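Local structure of Emp47p (form2) (Saccharomyces cerevisiae, 2A6Z) at residues 66-71 and 213-218. The protein probably acts as a cargo receptor in glycoprotein secretion, recognising carbohydrate through a lectin-like domain without needing calcium. Residues are numbered along the deposited sequence; the frame is centred on the assembly and turned at random.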
loop_
_atom_site.group_PDB
_atom_site.type_symbol
_atom_site.label_atom_id
_atom_site.label_comp_id
_atom_site.label_asym_id
_atom_site.label_seq_id
_atom_site.Cartn_x
_atom_site.Cartn_y
_atom_site.Cartn_z
ATOM N N GLU A 66 1.122 1.281 9.287
ATOM C CA GLU A 66 2.490 0.820 9.068
ATOM C C GLU A 66 2.444 -0.483 8.321
ATOM O O GLU A 66 1.926 -1.499 8.839
ATOM C CB GLU A 66 3.222 0.633 10.390
ATOM C CG GLU A 66 3.406 1.891 11.188
ATOM C CD GLU A 66 4.073 1.799 12.501
ATOM O OE1 GLU A 66 4.420 0.667 12.927
ATOM O OE2 GLU A 66 4.286 2.845 13.141
ATOM N N TRP A 67 3.015 -0.504 7.128
ATOM C CA TRP A 67 3.098 -1.735 6.288
ATOM C C TRP A 67 4.512 -2.236 6.297
ATOM O O TRP A 67 5.448 -1.483 6.000
ATOM C CB TRP A 67 2.692 -1.373 4.857
ATOM C CG TRP A 67 1.263 -1.149 4.592
ATOM C CD1 TRP A 67 0.601 0.029 4.478
ATOM C CD2 TRP A 67 0.254 -2.177 4.368
ATOM N NE1 TRP A 67 -0.742 -0.185 4.211
ATOM C CE2 TRP A 67 -0.957 -1.526 4.124
ATOM C CE3 TRP A 67 0.339 -3.589 4.337
ATOM C CZ2 TRP A 67 -2.148 -2.238 3.854
ATOM C CZ3 TRP A 67 -0.866 -4.260 4.072
ATOM C CH2 TRP A 67 -2.053 -3.584 3.848
ATOM N N THR A 68 4.666 -3.538 6.549
ATOM C CA THR A 68 5.969 -4.185 6.499
ATOM C C THR A 68 5.938 -5.165 5.285
ATOM O O THR A 68 5.138 -6.106 5.286
ATOM C CB THR A 68 6.244 -4.951 7.803
ATOM O OG1 THR A 68 6.192 -4.060 8.906
ATOM C CG2 THR A 68 7.633 -5.562 7.767
ATOM N N PHE A 69 6.793 -4.889 4.305
ATOM C CA PHE A 69 6.706 -5.623 3.020
ATOM C C PHE A 69 8.094 -5.841 2.474
ATOM O O PHE A 69 9.058 -5.175 2.872
ATOM C CB PHE A 69 5.814 -4.918 2.003
ATOM C CG PHE A 69 6.568 -3.828 1.240
ATOM C CD1 PHE A 69 7.007 -4.059 -0.068
ATOM C CD2 PHE A 69 6.870 -2.600 1.830
ATOM C CE1 PHE A 69 7.734 -3.118 -0.752
ATOM C CE2 PHE A 69 7.587 -1.657 1.134
ATOM C CZ PHE A 69 8.022 -1.891 -0.161
ATOM N N ARG A 70 8.201 -6.714 1.483
ATOM C CA ARG A 70 9.460 -6.841 0.768
ATOM C C ARG A 70 9.156 -7.252 -0.681
ATOM O O ARG A 70 8.062 -7.662 -1.025
ATOM C CB ARG A 70 10.433 -7.847 1.413
ATOM C CG ARG A 70 9.941 -9.308 1.329
ATOM C CD ARG A 70 10.950 -10.198 2.040
ATOM N NE ARG A 70 10.503 -11.600 1.830
ATOM C CZ ARG A 70 11.164 -12.627 2.282
ATOM N NH1 ARG A 70 12.271 -12.462 2.972
ATOM N NH2 ARG A 70 10.690 -13.847 2.024
ATOM N N SER A 71 10.222 -7.089 -1.483
ATOM C CA SER A 71 10.262 -7.642 -2.840
ATOM C C SER A 71 11.499 -8.515 -2.938
ATOM O O SER A 71 12.623 -8.057 -2.656
ATOM C CB SER A 71 10.376 -6.505 -3.884
ATOM O OG SER A 71 10.653 -7.136 -5.130
ATOM N N ILE A 213 3.944 -9.465 1.969
ATOM C CA ILE A 213 3.495 -8.728 3.159
ATOM C C ILE A 213 3.794 -9.518 4.410
ATOM O O ILE A 213 3.435 -10.709 4.523
ATOM C CB ILE A 213 2.013 -8.400 3.079
ATOM C CG1 ILE A 213 1.610 -7.755 1.760
ATOM C CG2 ILE A 213 1.561 -7.614 4.304
ATOM C CD1 ILE A 213 2.289 -6.379 1.566
ATOM N N PHE A 214 4.501 -8.925 5.374
ATOM C CA PHE A 214 4.768 -9.574 6.659
ATOM C C PHE A 214 3.772 -9.156 7.756
ATOM O O PHE A 214 3.500 -9.950 8.674
ATOM C CB PHE A 214 6.164 -9.218 7.119
ATOM C CG PHE A 214 7.332 -9.885 6.481
ATOM C CD1 PHE A 214 8.587 -9.875 7.112
ATOM C CD2 PHE A 214 7.244 -10.571 5.270
ATOM C CE1 PHE A 214 9.699 -10.494 6.584
ATOM C CE2 PHE A 214 8.366 -11.211 4.739
ATOM C CZ PHE A 214 9.560 -11.201 5.384
ATOM N N LYS A 215 3.331 -7.894 7.754
ATOM C CA LYS A 215 2.637 -7.318 8.914
ATOM C C LYS A 215 2.031 -6.017 8.479
ATOM O O LYS A 215 2.626 -5.309 7.604
ATOM C CB LYS A 215 3.672 -7.061 10.029
ATOM C CG LYS A 215 3.134 -6.543 11.353
ATOM C CD LYS A 215 4.186 -6.487 12.415
ATOM C CE LYS A 215 5.276 -5.475 12.226
ATOM N NZ LYS A 215 6.052 -5.364 13.489
ATOM N N MET A 216 0.939 -5.620 9.109
ATOM C CA MET A 216 0.433 -4.260 8.970
ATOM C C MET A 216 -0.138 -3.883 10.330
ATOM O O MET A 216 -0.850 -4.662 10.945
ATOM C CB MET A 216 -0.634 -4.170 7.861
ATOM C CG MET A 216 -1.225 -2.783 7.574
ATOM S SD MET A 216 -2.692 -2.682 8.645
ATOM C CE MET A 216 -3.221 -0.997 8.306
ATOM N N GLN A 217 0.181 -2.684 10.794
ATOM C CA GLN A 217 -0.351 -2.218 12.040
ATOM C C GLN A 217 -1.045 -0.890 11.819
ATOM O O GLN A 217 -0.518 0.019 11.160
ATOM C CB GLN A 217 0.729 -2.089 13.112
ATOM C CG GLN A 217 1.130 -3.540 13.441
ATOM C CD GLN A 217 2.008 -3.573 14.675
ATOM O OE1 GLN A 217 1.642 -4.205 15.681
ATOM N NE2 GLN A 217 3.151 -2.896 14.599
ATOM N N PHE A 218 -2.238 -0.762 12.379
ATOM C CA PHE A 218 -3.031 0.449 12.340
ATOM C C PHE A 218 -3.121 1.005 13.744
ATOM O O PHE A 218 -3.429 0.225 14.668
ATOM C CB PHE A 218 -4.433 0.095 11.783
ATOM C CG PHE A 218 -5.225 1.333 11.412
ATOM C CD1 PHE A 218 -5.239 1.769 10.095
ATOM C CD2 PHE A 218 -5.922 2.065 12.335
ATOM C CE1 PHE A 218 -5.942 2.899 9.710
ATOM C CE2 PHE A 218 -6.669 3.194 11.952
ATOM C CZ PHE A 218 -6.661 3.608 10.629
HETATM O O HOH W 1 3.877 -3.197 10.001
HETATM O O HOH W 2 4.509 -1.929 12.403
#
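M216 lies across one face of the W67 indole, its CB above the rim of the six-membered ring, 3.7 Å from W67 CE3. With CG anti to the backbone N (chi1 -178°), the chain runs on over the ring, where CG stands 3.5 Å from the centroid of the six-membered ring of W67, a CH-pi contact almost on the ring normal. M216 is modelled in two conformers; in the one described, the bend at chi2 (-92°) lifts SD off the indole, leaving a longer, oblique Met-aromatic approach, and the methyl CE ends at the edge of the F218 ring, positions that remain doubtful. I213 CG2 meets the same indole at its edge, near CZ3, and I213 CD1 packs on F69 CB; V197 and F84 add to this buried layer.

Beneath these side chains the strands run antiparallel, joined by four backbone hydrogen bonds. E66 and Q217 bond in both directions, whereas T68 divides its pair: its N donates to K215 O, and its O accepts from F214 N at 2.9 Å. The extra residue puts F69 opposite I213, one step out of register. F214 leans its CZ over one face of the R70 guanidinium, whose NE forms a salt bridge with E212. On the T68 side of the sheet, one water links E66 O to T68 OG1; a second donates to E66 OE1, its oxygen 2.6 Å from that atom, and accepts from Q217 NE2, while E66 OE2 turns to R160 and S2.

A buried apolar face, a mixed and partly hydrated one, and a classic bulge where F214 and K215 share T68 describe this antiparallel strand pair in the beta sandwich of the legume-like lectins.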